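Local coordinates for protein replicative DNA helicase (Mycobacterium chimaera, PDB 6RIY) that probably excises itself from the replicative DNA helicase as an intein, joining the flanking host segments by protein splicing, at residues A[8-12]-A[13-17]; A[59-62]-A[63-67]. All coordinates share one frame; numbering follows the deposited sequence. Where two conformers were deposited one is given.

Contact 1 of 2, residues A[8-12]-A[13-17]; sequences LPTPT and GWTTM
Thr10 OG1 takes two backbone N-H groups from the turn that follows it: Gly13 N at 2.8 Å from OG1, and Thr12 N, a longer and weak partner in the manner of an ST turn. The hydroxyl is placed there by chi1 of 70°, which tucks it between the backbone N and the carbonyl carbon of Thr10 and faces it into the loop. The same residue also gives its own backbone N-H to Gly13 O, with 2.9 Å between Thr10 N and Gly13 O; the donor stands 53° out of the carbonyl plane and so misses the lone pairs. Thr10 and Gly13 thus exchange bonds in both directions, one through the hydroxyl and one through the backbone.

Behind the turn the strands pair in antiparallel fashion. Leu8 and Thr15 form a hydrogen-bonded pair, with Thr15 N donating to Leu8 O at 2.9 Å and Leu8 N to Thr15 O. On their side of the ribbon the methyl Thr10 CG2 meets Thr15 CG2 at 3.7 Å, the two side chains crossing at about a right angle, while Leu8 CD1 reaches across the ribbon to Met17 CA, 4.0 Å away, just beyond the end of strand 14-16.

Pro9 and Trp14, a non-hydrogen-bonded pair, lie on the other face. Here the six-membered ring of Trp14 is laid over the proline: Pro9 CB sits 4.1 Å from its centroid and only 18° off the normal, a CH-pi contact over the face, and Pro9 CD touches CZ3 of Trp14 at 3.7 Å. Leu8 and Met17 turn inward to Tyr134 of strand 133-136, whereas Trp14 reaches Met140. Cross-strand pairing closed by a short loop that a threonine hydroxyl bridges makes this a tight beta hairpin, here part of the all-beta Hedgehog/intein (HINT) fold.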
# COMPACT_ATOMS: atom_id res chain seq x y z
N LEU A 8 6.80 -3.85 -4.77
CA LEU A 8 5.98 -4.76 -3.97
C LEU A 8 6.72 -6.08 -3.80
O LEU A 8 7.19 -6.64 -4.79
CB LEU A 8 4.63 -5.02 -4.66
CG LEU A 8 3.84 -3.78 -5.07
CD1 LEU A 8 2.57 -4.20 -5.81
CD2 LEU A 8 3.49 -2.97 -3.83
N PRO A 9 6.82 -6.61 -2.58
CA PRO A 9 7.46 -7.92 -2.42
C PRO A 9 6.58 -9.03 -2.96
O PRO A 9 5.36 -8.98 -2.88
CB PRO A 9 7.64 -8.05 -0.90
CG PRO A 9 6.50 -7.27 -0.36
CD PRO A 9 6.29 -6.10 -1.30
N THR A 10 7.22 -10.04 -3.52
CA THR A 10 6.57 -11.24 -4.02
C THR A 10 7.25 -12.44 -3.39
O THR A 10 8.30 -12.31 -2.76
CB THR A 10 6.65 -11.32 -5.55
OG1 THR A 10 8.01 -11.58 -5.93
CG2 THR A 10 6.20 -10.01 -6.16
N PRO A 11 6.68 -13.65 -3.54
CA PRO A 11 7.37 -14.83 -3.00
C PRO A 11 8.78 -15.03 -3.55
O PRO A 11 9.64 -15.56 -2.83
CB PRO A 11 6.44 -15.99 -3.39
CG PRO A 11 5.10 -15.38 -3.47
CD PRO A 11 5.32 -13.98 -4.00
N THR A 12 9.04 -14.60 -4.78
CA THR A 12 10.36 -14.77 -5.39
C THR A 12 11.23 -13.52 -5.33
O THR A 12 12.45 -13.64 -5.39
CB THR A 12 10.21 -15.19 -6.85
OG1 THR A 12 9.55 -14.15 -7.58
CG2 THR A 12 9.41 -16.48 -6.96
N GLY A 13 10.63 -12.33 -5.22
CA GLY A 13 11.46 -11.14 -5.16
C GLY A 13 10.71 -9.84 -5.04
O GLY A 13 10.07 -9.56 -4.02
N TRP A 14 10.79 -9.01 -6.08
CA TRP A 14 10.25 -7.66 -6.02
C TRP A 14 9.68 -7.30 -7.38
O TRP A 14 10.35 -7.47 -8.40
CB TRP A 14 11.33 -6.65 -5.65
CG TRP A 14 11.79 -6.75 -4.24
CD1 TRP A 14 12.87 -7.44 -3.77
CD2 TRP A 14 11.19 -6.12 -3.11
NE1 TRP A 14 12.97 -7.29 -2.40
CE2 TRP A 14 11.94 -6.48 -1.98
CE3 TRP A 14 10.07 -5.29 -2.95
CZ2 TRP A 14 11.62 -6.03 -0.69
CZ3 TRP A 14 9.75 -4.85 -1.67
CH2 TRP A 14 10.52 -5.22 -0.56
N THR A 15 8.46 -6.77 -7.38
CA THR A 15 7.80 -6.29 -8.58
C THR A 15 7.32 -4.86 -8.33
O THR A 15 7.17 -4.44 -7.19
CB THR A 15 6.61 -7.17 -9.00
OG1 THR A 15 6.20 -6.83 -10.33
CG2 THR A 15 5.43 -6.98 -8.05
N THR A 16 7.10 -4.12 -9.41
CA THR A 16 6.50 -2.80 -9.25
C THR A 16 4.99 -2.92 -9.40
O THR A 16 4.48 -3.83 -10.05
CB THR A 16 7.04 -1.80 -10.27
OG1 THR A 16 6.78 -2.31 -11.59
CG2 THR A 16 8.54 -1.58 -10.10
N MET A 17 4.28 -1.96 -8.81
CA MET A 17 2.84 -1.89 -9.03
C MET A 17 2.52 -1.82 -10.52
O MET A 17 1.54 -2.42 -10.98
CB MET A 17 2.25 -0.70 -8.28
CG MET A 17 0.79 -0.42 -8.57
SD MET A 17 -0.27 -1.82 -8.19
CE MET A 17 -0.68 -1.44 -6.48

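Contact 2 of 2, residues A[59-62]-A[63-67]; sequences IVAD and AAHQW
Asp62 and His65 open and close a type I beta turn through their backbones: His65 N donates to Asp62 O over 3.1 Å, from 60° above the carbonyl plane. The carboxylate follows the bend. With chi1 of 80°, CG of Asp62 lies between its backbone N and carbonyl carbon, which brings OD1 to 3.3 Å from His65 CB, and the carboxylate plane stands 75° from the imidazole. OD2 receives a bond from a water, 2.6 Å from that oxygen, which in turn accepts from Ala64 N and so ties the acid to the middle of the turn.

The remaining polar ends point to what is probably the splicing site. Asp62 OD1 and His65 ND1 both bond to the N-terminal Ala1 N, and His65 NE2 to Thr143 OG1. The spacing of Asp62 and His65 matches the block B motif of inteins, whose histidine flanks the upstream splice junction. An intein beginning with alanine and carrying Trp67 and Thr143 at these places is consistent with class 3.

The apolar contacts run down the inner side. Ala61 CB packs against His65 CB at 3.8 Å, and Ile59 CD1 meets the indole of Trp67 in its plane, 3.9 Å from CH2. Over one face of that indole lies His65 CD2, offset toward the rim, while Trp67 NE1 bonds to Ser76 OG.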
# COMPACT_ATOMS: atom_id res chain seq x y z
N ILE A 59 5.93 5.62 0.53
CA ILE A 59 5.01 5.17 -0.50
C ILE A 59 4.17 6.36 -0.94
O ILE A 59 3.63 7.09 -0.11
CB ILE A 59 4.10 4.04 0.02
CG1 ILE A 59 4.94 2.82 0.38
CG2 ILE A 59 3.04 3.65 -1.04
CD1 ILE A 59 4.15 1.76 1.08
N VAL A 60 4.04 6.53 -2.25
CA VAL A 60 3.15 7.53 -2.82
C VAL A 60 1.85 6.84 -3.22
O VAL A 60 1.87 5.82 -3.93
CB VAL A 60 3.81 8.24 -4.01
CG1 VAL A 60 2.82 9.13 -4.73
CG2 VAL A 60 5.01 9.03 -3.51
N ALA A 61 0.74 7.37 -2.72
CA ALA A 61 -0.54 6.72 -2.90
C ALA A 61 -1.59 7.79 -3.15
O ALA A 61 -1.41 8.96 -2.79
CB ALA A 61 -0.94 5.88 -1.68
N ASP A 62 -2.70 7.39 -3.77
CA ASP A 62 -3.71 8.41 -3.97
C ASP A 62 -4.36 8.76 -2.64
O ASP A 62 -4.20 8.06 -1.62
CB ASP A 62 -4.73 7.97 -5.03
CG ASP A 62 -5.77 7.04 -4.50
OD1 ASP A 62 -5.45 6.20 -3.63
OD2 ASP A 62 -6.92 7.13 -4.97
N ALA A 63 -5.04 9.90 -2.63
CA ALA A 63 -5.54 10.45 -1.37
C ALA A 63 -6.49 9.50 -0.67
O ALA A 63 -6.57 9.50 0.57
CB ALA A 63 -6.24 11.78 -1.64
N ALA A 64 -7.21 8.66 -1.42
CA ALA A 64 -8.22 7.80 -0.81
C ALA A 64 -7.73 6.39 -0.51
O ALA A 64 -8.51 5.58 -0.01
CB ALA A 64 -9.45 7.72 -1.70
N HIS A 65 -6.47 6.07 -0.82
CA HIS A 65 -5.96 4.74 -0.49
C HIS A 65 -6.05 4.48 1.01
O HIS A 65 -5.82 5.39 1.82
CB HIS A 65 -4.50 4.62 -0.95
CG HIS A 65 -3.97 3.22 -0.87
ND1 HIS A 65 -4.08 2.33 -1.92
CD2 HIS A 65 -3.33 2.56 0.12
CE1 HIS A 65 -3.53 1.18 -1.57
NE2 HIS A 65 -3.07 1.29 -0.34
N GLN A 66 -6.39 3.25 1.39
CA GLN A 66 -6.71 2.91 2.77
C GLN A 66 -5.57 2.17 3.46
O GLN A 66 -4.88 1.36 2.84
CB GLN A 66 -7.98 2.07 2.84
CG GLN A 66 -9.19 2.81 2.31
CD GLN A 66 -10.42 1.94 2.23
OE1 GLN A 66 -10.51 0.92 2.89
NE2 GLN A 66 -11.38 2.35 1.40
N TRP A 67 -5.38 2.46 4.75
CA TRP A 67 -4.26 1.93 5.53
C TRP A 67 -4.81 1.38 6.84
O TRP A 67 -5.60 2.06 7.51
CB TRP A 67 -3.24 3.03 5.83
CG TRP A 67 -2.67 3.66 4.59
CD1 TRP A 67 -3.18 4.72 3.91
CD2 TRP A 67 -1.49 3.25 3.89
NE1 TRP A 67 -2.39 5.00 2.82
CE2 TRP A 67 -1.35 4.11 2.78
CE3 TRP A 67 -0.54 2.23 4.08
CZ2 TRP A 67 -0.29 4.00 1.88
CZ3 TRP A 67 0.50 2.12 3.18
CH2 TRP A 67 0.61 2.99 2.09
O HOH W 1 -8.08 9.37 -4.33

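How the contacts relate
Contact 1 comes first along the chain and is complete before contact 2 begins. Their centres are about 19 Å apart, on opposite sides of the middle of the molecule, and their nearest atoms remain about 6 Å apart without touching. They share no sheet: 8-17 forms a separate two-stranded hairpin, whereas 59-62 belongs to strand 58-62 of a four-stranded antiparallel sheet, is also backbone-bonded to the chain's first residues, and 66-67 leads into another hairpin. Both face segments close to the C-terminus, contact 2 meeting strand 141-144. The principle illustrated is that one compact turn can close a hairpin packed on strands 25-27 and 133-136 while another, bonded to the N-terminal residue, probably lines the splicing centre.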